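Local coordinates for beta-ketoacyl-[acyl-carrier-protein] synthase III (Pseudomonas aeruginosa, PDB 2X3E), which probably catalyses the decarboxylative condensation of acetyl-CoA with malonyl-ACP that initiates bacterial fatty acid synthesis, and may help govern the overall rate of the pathway, at residues W35-A48 against A149-A161. The protein carries 1 engineered substitution. Sequence-based numbering, arbitrary orientation.
Sequences WISSRTGVRQRHIA and ADRSTRALFGDGA
W35 lays one face of its indole under the side chain of R151, near the start of helix 151-156. With CG between its backbone N and carbonyl carbon (chi1 71°) and the chain extended beyond, R151 carries CD over the six-membered ring, 4.0 Å from its centroid, in a CH-pi contact. The guanidinium stands almost perpendicular to the indole, and CZ lies 4.9 Å from the same centroid, an off-centre cation-pi pair. S152 OG comes to the ring edge, 3.4 Å from W35 CH2.

Further along the helix, A155 is the hub. Its CB packs on I36 CG2, and its carbonyl O takes a nearly straight bond from R45 NH1, 2.7 Å long, lying in the guanidinium plane; R45 NE adds a weak one. The R45 chain bends twice on the way, about CB-CG (chi2 -63°) and CG-CD (chi3 -80°), which brings NH1 to this oxygen, while its NH2 binds L20 O and N22 OD1, which pins the group's rotation. In this FabH of the thiolase-like fold, the contact thus brings helix 33-40 and the two-stranded antiparallel sheet of 19-21 and 44-46 against the chain leading into core strand 160-169. The F157 side chain, in that same connection, touches N280, a predicted active-site residue.

D159 seals the other end. Its backbone N donates to H46 O at 2.9 Å, and its carboxylate reaches past that carbonyl: OD2 accepts from A48 N at 2.8 Å through the anti lone pair, and is also hydrogen-bonded to S143 OG. A water bridges H46 N and D159 O.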
loop_
_atom_site.group_PDB
_atom_site.type_symbol
_atom_site.label_atom_id
_atom_site.label_comp_id
_atom_site.label_asym_id
_atom_site.label_seq_id
_atom_site.Cartn_x
_atom_site.Cartn_y
_atom_site.Cartn_z
ATOM N N TRP A 35 24.534 8.317 26.900
ATOM C CA TRP A 35 23.215 8.854 26.525
ATOM C C TRP A 35 22.491 7.993 25.490
ATOM O O TRP A 35 21.284 7.755 25.600
ATOM C CB TRP A 35 23.364 10.279 25.977
ATOM C CG TRP A 35 22.070 11.032 25.887
ATOM C CD1 TRP A 35 21.551 11.881 26.822
ATOM C CD2 TRP A 35 21.130 11.004 24.804
ATOM N NE1 TRP A 35 20.347 12.382 26.392
ATOM C CE2 TRP A 35 20.063 11.859 25.157
ATOM C CE3 TRP A 35 21.084 10.337 23.573
ATOM C CZ2 TRP A 35 18.962 12.068 24.322
ATOM C CZ3 TRP A 35 19.985 10.547 22.740
ATOM C CH2 TRP A 35 18.943 11.406 23.121
ATOM N N ILE A 36 23.235 7.535 24.488
ATOM C CA ILE A 36 22.661 6.770 23.384
ATOM C C ILE A 36 22.147 5.407 23.859
ATOM O O ILE A 36 21.033 5.008 23.516
ATOM C CB ILE A 36 23.686 6.566 22.245
ATOM C CG1 ILE A 36 24.138 7.914 21.667
ATOM C CG2 ILE A 36 23.084 5.713 21.151
ATOM C CD1 ILE A 36 25.419 7.832 20.865
ATOM N N SER A 37 22.961 4.701 24.645
ATOM C CA SER A 37 22.567 3.406 25.210
ATOM C C SER A 37 21.429 3.584 26.211
ATOM O O SER A 37 20.396 2.922 26.099
ATOM C CB SER A 37 23.754 2.709 25.891
ATOM O OG SER A 37 24.631 2.129 24.939
ATOM N N SER A 38 21.623 4.488 27.170
ATOM C CA SER A 38 20.618 4.794 28.191
ATOM C C SER A 38 19.218 4.943 27.608
ATOM O O SER A 38 18.296 4.215 27.985
ATOM C CB SER A 38 20.984 6.087 28.932
ATOM O OG SER A 38 19.842 6.677 29.530
ATOM N N ARG A 39 19.076 5.888 26.683
ATOM C CA ARG A 39 17.776 6.234 26.125
ATOM C C ARG A 39 17.181 5.109 25.287
ATOM O O ARG A 39 15.992 4.807 25.418
ATOM C CB ARG A 39 17.879 7.515 25.286
ATOM C CG ARG A 39 16.560 7.984 24.662
ATOM C CD ARG A 39 15.573 8.512 25.702
ATOM N NE ARG A 39 14.196 8.475 25.205
ATOM C CZ ARG A 39 13.389 7.413 25.252
ATOM N NH1 ARG A 39 13.797 6.263 25.782
ATOM N NH2 ARG A 39 12.154 7.502 24.763
ATOM N N THR A 40 17.998 4.491 24.433
ATOM C CA THR A 40 17.494 3.530 23.448
ATOM C C THR A 40 17.928 2.076 23.653
ATOM O O THR A 40 17.252 1.162 23.171
ATOM C CB THR A 40 17.908 3.927 22.021
ATOM O OG1 THR A 40 19.335 3.867 21.900
ATOM C CG2 THR A 40 17.421 5.334 21.695
ATOM N N GLY A 41 19.058 1.865 24.328
ATOM C CA GLY A 41 19.677 0.540 24.420
ATOM C C GLY A 41 20.268 0.050 23.102
ATOM O O GLY A 41 20.885 -1.018 23.052
ATOM N N VAL A 42 20.092 0.830 22.037
ATOM C CA VAL A 42 20.620 0.489 20.726
ATOM C C VAL A 42 22.113 0.810 20.701
ATOM O O VAL A 42 22.514 1.932 21.010
ATOM C CB VAL A 42 19.916 1.289 19.615
ATOM C CG1 VAL A 42 20.550 1.002 18.259
ATOM C CG2 VAL A 42 18.431 0.968 19.594
ATOM N N ARG A 43 22.923 -0.183 20.342
ATOM C CA ARG A 43 24.372 -0.011 20.273
ATOM C C ARG A 43 24.878 0.138 18.840
ATOM O O ARG A 43 25.912 0.758 18.612
ATOM C CB ARG A 43 25.082 -1.161 20.987
ATOM C CG ARG A 43 24.738 -1.236 22.476
ATOM C CD ARG A 43 25.935 -1.617 23.347
ATOM N NE ARG A 43 25.629 -1.470 24.771
ATOM C CZ ARG A 43 26.506 -1.625 25.766
ATOM N NH1 ARG A 43 27.777 -1.938 25.519
ATOM N NH2 ARG A 43 26.109 -1.464 27.027
ATOM N N GLN A 44 24.163 -0.428 17.871
ATOM C CA GLN A 44 24.478 -0.152 16.475
ATOM C C GLN A 44 23.268 -0.209 15.556
ATOM O O GLN A 44 22.225 -0.784 15.886
ATOM C CB GLN A 44 25.606 -1.060 15.960
ATOM C CG GLN A 44 25.390 -2.553 16.129
ATOM C CD GLN A 44 26.278 -3.386 15.204
ATOM O OE1 GLN A 44 27.503 -3.241 15.194
ATOM N NE2 GLN A 44 25.658 -4.270 14.432
ATOM N N ARG A 45 23.422 0.417 14.397
ATOM C CA ARG A 45 22.370 0.460 13.405
ATOM C C ARG A 45 22.993 0.457 12.007
ATOM O O ARG A 45 24.041 1.072 11.778
ATOM C CB ARG A 45 21.393 1.633 13.650
ATOM C CG ARG A 45 21.946 3.071 13.705
ATOM C CD ARG A 45 22.924 3.372 14.842
ATOM N NE ARG A 45 22.349 3.649 16.159
ATOM C CZ ARG A 45 23.072 3.777 17.272
ATOM N NH1 ARG A 45 22.481 4.030 18.430
ATOM N NH2 ARG A 45 24.397 3.649 17.246
ATOM N N HIS A 46 22.373 -0.295 11.103
ATOM C CA HIS A 46 22.885 -0.451 9.750
ATOM C C HIS A 46 22.325 0.662 8.871
ATOM O O HIS A 46 21.145 1.022 8.983
ATOM C CB HIS A 46 22.541 -1.838 9.201
ATOM C CG HIS A 46 23.254 -2.949 9.911
ATOM N ND1 HIS A 46 24.325 -3.616 9.358
ATOM C CD2 HIS A 46 23.058 -3.498 11.133
ATOM C CE1 HIS A 46 24.761 -4.528 10.210
ATOM N NE2 HIS A 46 24.012 -4.475 11.296
ATOM N N ILE A 47 23.186 1.214 8.015
ATOM C CA ILE A 47 22.878 2.431 7.267
ATOM C C ILE A 47 22.939 2.144 5.765
ATOM O O ILE A 47 23.975 1.736 5.242
ATOM C CB ILE A 47 23.861 3.574 7.648
ATOM C CG1 ILE A 47 23.791 3.872 9.155
ATOM C CG2 ILE A 47 23.566 4.839 6.857
ATOM C CD1 ILE A 47 22.440 4.397 9.632
ATOM N N ALA A 48 21.820 2.367 5.081
ATOM C CA ALA A 48 21.683 1.991 3.671
ATOM C C ALA A 48 22.625 2.760 2.745
ATOM O O ALA A 48 23.110 2.205 1.760
ATOM C CB ALA A 48 20.240 2.163 3.219
ATOM N N ALA A 149 20.925 16.419 12.528
ATOM C CA ALA A 149 21.269 17.038 13.810
ATOM C C ALA A 149 20.497 16.449 14.992
ATOM O O ALA A 149 20.733 16.844 16.134
ATOM C CB ALA A 149 21.022 18.530 13.732
ATOM N N ASP A 150 19.585 15.512 14.729
ATOM C CA ASP A 150 18.713 14.974 15.772
ATOM C C ASP A 150 19.281 13.696 16.394
ATOM O O ASP A 150 19.216 12.620 15.796
ATOM C CB ASP A 150 17.317 14.697 15.215
ATOM C CG ASP A 150 16.307 14.425 16.307
ATOM O OD1 ASP A 150 16.012 13.242 16.575
ATOM O OD2 ASP A 150 15.836 15.411 16.925
ATOM N N ARG A 151 19.800 13.811 17.612
ATOM C CA ARG A 151 20.449 12.678 18.265
ATOM C C ARG A 151 19.476 11.579 18.706
ATOM O O ARG A 151 19.839 10.410 18.689
ATOM C CB ARG A 151 21.309 13.141 19.444
ATOM C CG ARG A 151 20.549 13.643 20.649
ATOM C CD ARG A 151 21.520 14.129 21.716
ATOM N NE ARG A 151 20.836 14.674 22.889
ATOM C CZ ARG A 151 20.829 15.954 23.266
ATOM N NH1 ARG A 151 21.475 16.891 22.574
ATOM N NH2 ARG A 151 20.166 16.305 24.363
ATOM N N SER A 152 18.253 11.952 19.088
ATOM C CA SER A 152 17.259 10.976 19.567
ATOM C C SER A 152 16.831 9.974 18.497
ATOM O O SER A 152 16.822 8.763 18.747
ATOM C CB SER A 152 16.014 11.680 20.120
ATOM O OG SER A 152 16.330 12.430 21.273
ATOM N N THR A 153 16.455 10.463 17.318
ATOM C CA THR A 153 16.022 9.571 16.241
ATOM C C THR A 153 17.193 8.829 15.600
ATOM O O THR A 153 17.073 7.652 15.269
ATOM C CB THR A 153 15.214 10.297 15.135
ATOM O OG1 THR A 153 15.964 11.405 14.626
ATOM C CG2 THR A 153 13.873 10.779 15.675
ATOM N N ARG A 154 18.322 9.508 15.423
ATOM C CA ARG A 154 19.507 8.860 14.857
ATOM C C ARG A 154 20.079 7.771 15.773
ATOM O O ARG A 154 20.656 6.797 15.293
ATOM C CB ARG A 154 20.573 9.893 14.501
ATOM C CG ARG A 154 20.151 10.782 13.339
ATOM C CD ARG A 154 21.300 11.593 12.813
ATOM N NE ARG A 154 22.337 10.729 12.255
ATOM C CZ ARG A 154 23.601 11.093 12.055
ATOM N NH1 ARG A 154 24.016 12.318 12.362
ATOM N NH2 ARG A 154 24.459 10.217 11.550
ATOM N N ALA A 155 19.898 7.930 17.084
ATOM C CA ALA A 155 20.300 6.898 18.045
ATOM C C ALA A 155 19.416 5.645 17.962
ATOM O O ALA A 155 19.871 4.546 18.277
ATOM C CB ALA A 155 20.286 7.460 19.465
ATOM N N LEU A 156 18.169 5.806 17.526
ATOM C CA LEU A 156 17.180 4.728 17.574
ATOM C C LEU A 156 17.046 3.965 16.252
ATOM O O LEU A 156 17.007 2.729 16.242
ATOM C CB LEU A 156 15.813 5.306 17.970
ATOM C CG LEU A 156 14.609 4.364 18.068
ATOM C CD1 LEU A 156 14.872 3.265 19.082
ATOM C CD2 LEU A 156 13.356 5.160 18.444
ATOM N N PHE A 157 16.974 4.697 15.144
ATOM C CA PHE A 157 16.545 4.116 13.873
ATOM C C PHE A 157 17.675 3.551 13.014
ATOM O O PHE A 157 18.741 4.145 12.885
ATOM C CB PHE A 157 15.713 5.122 13.058
ATOM C CG PHE A 157 14.339 5.344 13.616
ATOM C CD1 PHE A 157 13.337 4.413 13.407
ATOM C CD2 PHE A 157 14.055 6.471 14.373
ATOM C CE1 PHE A 157 12.071 4.597 13.938
ATOM C CE2 PHE A 157 12.795 6.663 14.902
ATOM C CZ PHE A 157 11.798 5.725 14.681
ATOM N N GLY A 158 17.404 2.395 12.422
ATOM C CA GLY A 158 18.312 1.763 11.465
ATOM C C GLY A 158 17.553 1.308 10.238
ATOM O O GLY A 158 16.327 1.450 10.173
ATOM N N ASP A 159 18.285 0.748 9.277
ATOM C CA ASP A 159 17.740 0.327 7.987
ATOM C C ASP A 159 17.835 -1.184 7.816
ATOM O O ASP A 159 18.685 -1.845 8.418
ATOM C CB ASP A 159 18.519 0.985 6.840
ATOM C CG ASP A 159 18.501 2.501 6.899
ATOM O OD1 ASP A 159 17.577 3.076 7.511
ATOM O OD2 ASP A 159 19.414 3.123 6.309
ATOM N N GLY A 160 16.982 -1.732 6.960
ATOM C CA GLY A 160 17.025 -3.159 6.681
ATOM C C GLY A 160 15.791 -3.669 5.989
ATOM O O GLY A 160 14.832 -2.921 5.766
ATOM N N ALA A 161 15.833 -4.957 5.652
ATOM C CA ALA A 161 14.726 -5.647 5.012
ATOM C C ALA A 161 14.628 -7.069 5.551
ATOM O O ALA A 161 15.645 -7.736 5.748
ATOM C CB ALA A 161 14.912 -5.667 3.495
HETATM O O HOH W 1 19.934 -1.714 11.134
#